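Local coordinates for designed helical repeat protein (Synthetic construct, PDB 5CWD) that has no known natural function and was designed computationally as an all-helical repeat protein, at residues A[7-19]-A[51-63]. Residues are numbered along the deposited sequence; the frame is centred on the assembly and turned at random.
Sequences ARSTCEKAARKAA and SFCEAAARAAAES
R8 lays its CG beside the hydroxyl of S51, 4.0 Å from OG. One turn on, C11 meets the ring of F52, with CB 4.1 Å from CD2. C11 also forms a disulfide with C34 of helix 24-40. E12 takes CG anti to its own N (chi1 176°), which lays the chain alongside the methyl of A55, CG to CB 3.6 Å. Its carboxylate ends near the R58 guanidinium edge, too far for a salt bridge. A14 touches the F52 ring at its edge, CB to CE2 3.7 Å. A15 sits at the centre: its CB stands over the middle of the F52 ring, 3.8 Å from the centroid, as a CH-pi contact, and also packs on A55 and A56. F52 is thus a knob in the hole formed by C11, A14, A15 and A18. With an alanine at F52, the hole would probably be left unfilled and the A15 methyl would lose its aromatic partner. R16 extends past A59. Its NH2 makes a salt bridge with OE1 of E62 at 2.7 Å, although the hydrogen bond is bent (122°) and weak. A19 closes the row, CB against CB of A59. Helices 4-20 and 45-63 run in the same general direction, their segment axes crossing at -42° and 8.1 Å apart. Such close, alanine-lined packing fits the helical repeat design of this protein.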
loop_
_atom_site.group_PDB
_atom_site.type_symbol
_atom_site.label_atom_id
_atom_site.label_comp_id
_atom_site.label_asym_id
_atom_site.label_seq_id
_atom_site.Cartn_x
_atom_site.Cartn_y
_atom_site.Cartn_z
ATOM N N ALA A 7 19.137 -0.657 1.288
ATOM C CA ALA A 7 18.079 -1.311 2.046
ATOM C C ALA A 7 16.707 -0.987 1.461
ATOM O O ALA A 7 15.896 -1.889 1.239
ATOM C CB ALA A 7 18.149 -0.903 3.512
ATOM N N ARG A 8 16.451 0.295 1.212
ATOM C CA ARG A 8 15.199 0.715 0.587
ATOM C C ARG A 8 15.006 0.020 -0.756
ATOM O O ARG A 8 13.946 -0.558 -1.030
ATOM C CB ARG A 8 15.170 2.230 0.384
ATOM C CG ARG A 8 14.767 3.030 1.611
ATOM C CD ARG A 8 14.304 4.424 1.217
ATOM N NE ARG A 8 14.009 5.265 2.377
ATOM C CZ ARG A 8 14.864 6.117 2.938
ATOM N NH1 ARG A 8 16.093 6.266 2.457
ATOM N NH2 ARG A 8 14.483 6.829 3.990
ATOM N N SER A 9 16.040 0.090 -1.589
ATOM C CA SER A 9 16.010 -0.553 -2.894
ATOM C C SER A 9 15.678 -2.035 -2.756
ATOM O O SER A 9 14.807 -2.557 -3.453
ATOM C CB SER A 9 17.353 -0.379 -3.600
ATOM O OG SER A 9 17.336 -0.996 -4.875
ATOM N N THR A 10 16.369 -2.696 -1.837
ATOM C CA THR A 10 16.178 -4.119 -1.600
ATOM C C THR A 10 14.754 -4.402 -1.153
ATOM O O THR A 10 14.143 -5.372 -1.590
ATOM C CB THR A 10 17.148 -4.652 -0.530
ATOM O OG1 THR A 10 18.493 -4.312 -0.886
ATOM C CG2 THR A 10 17.031 -6.165 -0.404
ATOM N N CYS A 11 14.234 -3.556 -0.272
ATOM C CA CYS A 11 12.881 -3.733 0.234
ATOM C C CYS A 11 11.845 -3.549 -0.867
ATOM O O CYS A 11 10.881 -4.314 -0.952
ATOM C CB CYS A 11 12.611 -2.763 1.380
ATOM S SG CYS A 11 13.531 -3.159 2.885
ATOM N N GLU A 12 12.038 -2.541 -1.712
ATOM C CA GLU A 12 11.112 -2.315 -2.821
ATOM C C GLU A 12 11.165 -3.454 -3.840
ATOM O O GLU A 12 10.128 -3.993 -4.244
ATOM C CB GLU A 12 11.416 -0.985 -3.510
ATOM C CG GLU A 12 10.549 -0.736 -4.746
ATOM C CD GLU A 12 10.028 0.688 -4.859
ATOM O OE1 GLU A 12 10.339 1.529 -3.987
ATOM O OE2 GLU A 12 9.293 0.966 -5.830
ATOM N N LYS A 13 12.375 -3.810 -4.256
ATOM C CA LYS A 13 12.569 -4.920 -5.177
ATOM C C LYS A 13 11.960 -6.193 -4.603
ATOM O O LYS A 13 11.253 -6.929 -5.293
ATOM C CB LYS A 13 14.057 -5.119 -5.457
ATOM C CG LYS A 13 14.376 -6.203 -6.470
ATOM C CD LYS A 13 15.878 -6.390 -6.600
ATOM C CE LYS A 13 16.224 -7.530 -7.540
ATOM N NZ LYS A 13 17.695 -7.757 -7.612
ATOM N N ALA A 14 12.233 -6.438 -3.328
ATOM C CA ALA A 14 11.694 -7.596 -2.632
ATOM C C ALA A 14 10.172 -7.545 -2.614
ATOM O O ALA A 14 9.505 -8.560 -2.823
ATOM C CB ALA A 14 12.242 -7.666 -1.216
ATOM N N ALA A 15 9.625 -6.357 -2.366
ATOM C CA ALA A 15 8.177 -6.171 -2.370
ATOM C C ALA A 15 7.590 -6.537 -3.724
ATOM O O ALA A 15 6.627 -7.301 -3.805
ATOM C CB ALA A 15 7.819 -4.740 -2.010
ATOM N N ARG A 16 8.171 -5.989 -4.787
ATOM C CA ARG A 16 7.719 -6.322 -6.133
ATOM C C ARG A 16 7.810 -7.827 -6.375
ATOM O O ARG A 16 6.849 -8.445 -6.837
ATOM C CB ARG A 16 8.531 -5.562 -7.182
ATOM C CG ARG A 16 8.096 -4.115 -7.359
ATOM C CD ARG A 16 8.455 -3.586 -8.738
ATOM N NE ARG A 16 7.879 -2.264 -8.987
ATOM C CZ ARG A 16 6.629 -2.048 -9.392
ATOM N NH1 ARG A 16 5.801 -3.065 -9.596
ATOM N NH2 ARG A 16 6.202 -0.810 -9.590
ATOM N N LYS A 17 8.957 -8.415 -6.048
ATOM C CA LYS A 17 9.147 -9.852 -6.218
ATOM C C LYS A 17 8.124 -10.650 -5.416
ATOM O O LYS A 17 7.682 -11.717 -5.846
ATOM C CB LYS A 17 10.561 -10.265 -5.805
ATOM C CG LYS A 17 11.615 -10.055 -6.883
ATOM C CD LYS A 17 12.980 -10.542 -6.417
ATOM C CE LYS A 17 14.013 -10.448 -7.524
ATOM N NZ LYS A 17 15.359 -10.886 -7.059
ATOM N N ALA A 18 7.754 -10.133 -4.249
ATOM C CA ALA A 18 6.743 -10.776 -3.418
ATOM C C ALA A 18 5.349 -10.607 -4.018
ATOM O O ALA A 18 4.512 -11.502 -3.919
ATOM C CB ALA A 18 6.786 -10.216 -2.011
ATOM N N ALA A 19 5.105 -9.453 -4.633
ATOM C CA ALA A 19 3.817 -9.177 -5.267
ATOM C C ALA A 19 3.617 -10.012 -6.531
ATOM O O ALA A 19 2.515 -10.490 -6.796
ATOM C CB ALA A 19 3.700 -7.697 -5.594
ATOM N N SER A 51 8.645 1.187 4.031
ATOM C CA SER A 51 9.028 1.347 2.632
ATOM C C SER A 51 8.629 0.110 1.826
ATOM O O SER A 51 8.225 0.212 0.663
ATOM C CB SER A 51 10.533 1.602 2.516
ATOM O OG SER A 51 10.886 2.025 1.211
ATOM N N PHE A 52 8.735 -1.055 2.461
ATOM C CA PHE A 52 8.306 -2.308 1.848
ATOM C C PHE A 52 6.810 -2.282 1.542
ATOM O O PHE A 52 6.390 -2.621 0.436
ATOM C CB PHE A 52 8.629 -3.490 2.764
ATOM C CG PHE A 52 8.457 -4.835 2.111
ATOM C CD1 PHE A 52 7.200 -5.402 1.978
ATOM C CD2 PHE A 52 9.554 -5.538 1.643
ATOM C CE1 PHE A 52 7.041 -6.636 1.384
ATOM C CE2 PHE A 52 9.398 -6.774 1.048
ATOM C CZ PHE A 52 8.141 -7.323 0.922
ATOM N N CYS A 53 6.011 -1.887 2.530
ATOM C CA CYS A 53 4.561 -1.825 2.366
ATOM C C CYS A 53 4.156 -0.809 1.309
ATOM O O CYS A 53 3.287 -1.082 0.478
ATOM C CB CYS A 53 3.886 -1.482 3.689
ATOM S SG CYS A 53 3.853 -2.847 4.858
ATOM N N GLU A 54 4.773 0.366 1.349
ATOM C CA GLU A 54 4.490 1.388 0.348
ATOM C C GLU A 54 4.869 0.896 -1.050
ATOM O O GLU A 54 4.092 1.045 -2.003
ATOM C CB GLU A 54 5.225 2.685 0.683
ATOM C CG GLU A 54 4.726 3.352 1.957
ATOM C CD GLU A 54 5.369 4.700 2.212
ATOM O OE1 GLU A 54 6.373 5.021 1.541
ATOM O OE2 GLU A 54 4.865 5.441 3.083
ATOM N N ALA A 55 6.052 0.299 -1.174
ATOM C CA ALA A 55 6.470 -0.288 -2.444
ATOM C C ALA A 55 5.490 -1.370 -2.893
ATOM O O ALA A 55 5.136 -1.457 -4.070
ATOM C CB ALA A 55 7.868 -0.861 -2.327
ATOM N N ALA A 56 5.052 -2.186 -1.938
ATOM C CA ALA A 56 4.122 -3.275 -2.209
ATOM C C ALA A 56 2.793 -2.745 -2.729
ATOM O O ALA A 56 2.237 -3.275 -3.692
ATOM C CB ALA A 56 3.905 -4.104 -0.953
ATOM N N ALA A 57 2.283 -1.703 -2.084
ATOM C CA ALA A 57 1.062 -1.053 -2.543
ATOM C C ALA A 57 1.267 -0.486 -3.942
ATOM O O ALA A 57 0.423 -0.662 -4.824
ATOM C CB ALA A 57 0.647 0.042 -1.581
ATOM N N ARG A 58 2.393 0.195 -4.137
ATOM C CA ARG A 58 2.745 0.730 -5.448
ATOM C C ARG A 58 2.693 -0.362 -6.514
ATOM O O ARG A 58 2.082 -0.187 -7.569
ATOM C CB ARG A 58 4.138 1.356 -5.412
ATOM C CG ARG A 58 4.182 2.787 -5.911
ATOM C CD ARG A 58 5.586 3.362 -5.821
ATOM N NE ARG A 58 6.140 3.247 -4.474
ATOM C CZ ARG A 58 5.751 3.985 -3.437
ATOM N NH1 ARG A 58 4.795 4.894 -3.581
ATOM N NH2 ARG A 58 6.316 3.808 -2.251
ATOM N N ALA A 59 3.333 -1.490 -6.223
ATOM C CA ALA A 59 3.350 -2.625 -7.139
ATOM C C ALA A 59 1.941 -3.138 -7.409
ATOM O O ALA A 59 1.529 -3.271 -8.564
ATOM C CB ALA A 59 4.215 -3.741 -6.579
ATOM N N ALA A 60 1.208 -3.427 -6.337
ATOM C CA ALA A 60 -0.158 -3.926 -6.452
ATOM C C ALA A 60 -1.017 -2.977 -7.276
ATOM O O ALA A 60 -1.903 -3.410 -8.012
ATOM C CB ALA A 60 -0.763 -4.126 -5.083
ATOM N N ALA A 61 -0.757 -1.681 -7.147
ATOM C CA ALA A 61 -1.455 -0.694 -7.961
ATOM C C ALA A 61 -1.046 -0.817 -9.426
ATOM O O ALA A 61 -1.890 -1.016 -10.299
ATOM C CB ALA A 61 -1.179 0.711 -7.450
ATOM N N GLU A 62 0.254 -0.705 -9.689
ATOM C CA GLU A 62 0.757 -0.728 -11.060
ATOM C C GLU A 62 0.525 -2.072 -11.751
ATOM O O GLU A 62 0.550 -2.152 -12.980
ATOM C CB GLU A 62 2.248 -0.386 -11.079
ATOM C CG GLU A 62 2.545 1.044 -10.660
ATOM C CD GLU A 62 4.030 1.344 -10.607
ATOM O OE1 GLU A 62 4.802 0.682 -11.334
ATOM O OE2 GLU A 62 4.426 2.242 -9.832
ATOM N N SER A 63 0.299 -3.123 -10.966
ATOM C CA SER A 63 0.037 -4.445 -11.528
ATOM C C SER A 63 -1.327 -4.477 -12.194
ATOM O O SER A 63 -1.509 -5.106 -13.238
ATOM C CB SER A 63 0.102 -5.523 -10.447
ATOM O OG SER A 63 -1.121 -5.589 -9.735
#